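PDB 2W4S: ankyrin-repeat protein from Cryptosporidium parvum, which binds RNA through a PHAX-type RNA-binding domain, the domain type of the snRNA and snoRNA transport factor PHAX. Local coordinates for the interface of chains A and B. Coordinates in Å, arbitrary orientation; residue numbers count along the deposited sequence, not the author numbering. Chains: chain A/B, Ankyrin-repeat protein.

The interface of chains A and B. Residues chain A 39, 42-43, 46, 50; chain B 13, 16-17, 42.
A:Met46 and B:Thr13 meet at the apolar centre, where helix 24-50 of one PHAX RNA-binding domain lies against helix 5-18 of its copy, a pairing that may be a crystal dimer. The A:Met46 chain bends at its last torsion (chi3 -59°), bringing the methyl CE back over one face of the A:Tyr42 ring, towards its rim. CE also sits 3.8 Å from B:Thr13 CG2, a methyl placed anti to its own backbone N that touches the CD2–CE2 side of the A:Tyr42 ring as well, with CD2 at 3.7 Å. A:Leu39 CD2 packs against the same methyl, its side chain crossing that of B:Thr13 at about a right angle. On the other flank, A:Met46 SD rests on the bare backbone of helix 5-18, 3.6 Å from B:Gly17 CA, while its CB packs on B:Thr16 CG2.

Close to the two-fold axis the two copies of Tyr42 reach tip to tip, B:Tyr42 CE2 lying in the plane of the A:Tyr42 ring at its edge. B:Tyr42 OH is assigned as hydrogen-bond donor to A:Tyr42 OH at 3.0 Å, though the equivalent hydroxyls could exchange roles. At the polar rim A:Glu43, extended with CG anti to the backbone N (chi1 -179°), takes a hydrogen bond from B:Thr16 OG1 on the anti lone pair of its carboxylate OE2, at 3.2 Å. A:Asn50 ND2 makes a weak hydrogen bond to the carbonyl B:Thr16 O, 3.5 Å long.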
# COMPACT_ATOMS: atom_id res chain seq x y z
N LEU A 39 0.69 1.31 8.22
CA LEU A 39 0.46 0.40 7.10
C LEU A 39 -0.72 -0.53 7.35
O LEU A 39 -1.53 -0.75 6.45
CB LEU A 39 1.71 -0.40 6.74
CG LEU A 39 2.58 0.02 5.54
CD1 LEU A 39 3.66 -1.03 5.29
CD2 LEU A 39 1.75 0.22 4.27
N TYR A 42 -3.83 1.32 6.63
CA TYR A 42 -4.00 1.49 5.18
C TYR A 42 -4.57 0.21 4.61
O TYR A 42 -5.56 0.22 3.88
CB TYR A 42 -2.66 1.87 4.53
CG TYR A 42 -2.66 1.79 3.03
CD1 TYR A 42 -3.61 2.47 2.29
CD2 TYR A 42 -1.70 1.05 2.35
CE1 TYR A 42 -3.63 2.40 0.93
CE2 TYR A 42 -1.70 0.97 0.94
CZ TYR A 42 -2.67 1.65 0.25
OH TYR A 42 -2.72 1.63 -1.11
N GLU A 43 -3.97 -0.91 5.02
CA GLU A 43 -4.44 -2.23 4.67
C GLU A 43 -5.88 -2.48 5.07
O GLU A 43 -6.68 -3.00 4.25
CB GLU A 43 -3.58 -3.31 5.30
CG GLU A 43 -4.09 -4.67 4.89
CD GLU A 43 -3.53 -5.79 5.72
OE1 GLU A 43 -3.00 -5.54 6.83
OE2 GLU A 43 -3.62 -6.94 5.22
N MET A 46 -8.22 -0.67 3.00
CA MET A 46 -8.33 -1.42 1.74
C MET A 46 -9.25 -2.62 1.86
O MET A 46 -10.02 -2.87 0.95
CB MET A 46 -6.96 -1.83 1.19
CG MET A 46 -6.24 -0.73 0.40
SD MET A 46 -4.69 -1.22 -0.44
CE MET A 46 -3.69 -1.81 0.95
N ASN A 50 -12.50 -3.43 -0.19
CA ASN A 50 -12.75 -4.70 -0.89
C ASN A 50 -14.09 -5.32 -0.51
O ASN A 50 -14.73 -5.98 -1.33
CB ASN A 50 -11.60 -5.69 -0.70
CG ASN A 50 -10.28 -5.20 -1.30
OD1 ASN A 50 -10.26 -4.35 -2.19
ND2 ASN A 50 -9.17 -5.76 -0.82
N THR B 13 -0.18 -5.87 3.13
CA THR B 13 -0.60 -4.64 2.46
C THR B 13 -0.62 -4.87 0.94
O THR B 13 -1.64 -4.69 0.28
CB THR B 13 0.31 -3.42 2.81
OG1 THR B 13 0.07 -3.05 4.17
CG2 THR B 13 0.01 -2.22 1.92
N THR B 16 -3.27 -7.50 -0.16
CA THR B 16 -4.59 -6.85 -0.12
C THR B 16 -4.80 -5.88 -1.29
O THR B 16 -5.86 -5.90 -1.92
CB THR B 16 -4.83 -6.16 1.26
OG1 THR B 16 -4.79 -7.15 2.29
CG2 THR B 16 -6.20 -5.43 1.31
N GLY B 17 -3.80 -5.06 -1.61
CA GLY B 17 -3.95 -4.01 -2.60
C GLY B 17 -3.94 -4.53 -4.02
O GLY B 17 -4.57 -3.96 -4.91
N TYR B 42 5.04 -1.52 -5.41
CA TYR B 42 3.59 -1.53 -5.21
C TYR B 42 3.06 -0.14 -5.42
O TYR B 42 2.09 0.05 -6.14
CB TYR B 42 3.21 -2.03 -3.82
CG TYR B 42 1.76 -1.77 -3.44
CD1 TYR B 42 0.72 -2.43 -4.09
CD2 TYR B 42 1.43 -0.86 -2.42
CE1 TYR B 42 -0.62 -2.20 -3.74
CE2 TYR B 42 0.09 -0.63 -2.06
CZ TYR B 42 -0.93 -1.30 -2.72
OH TYR B 42 -2.24 -1.05 -2.39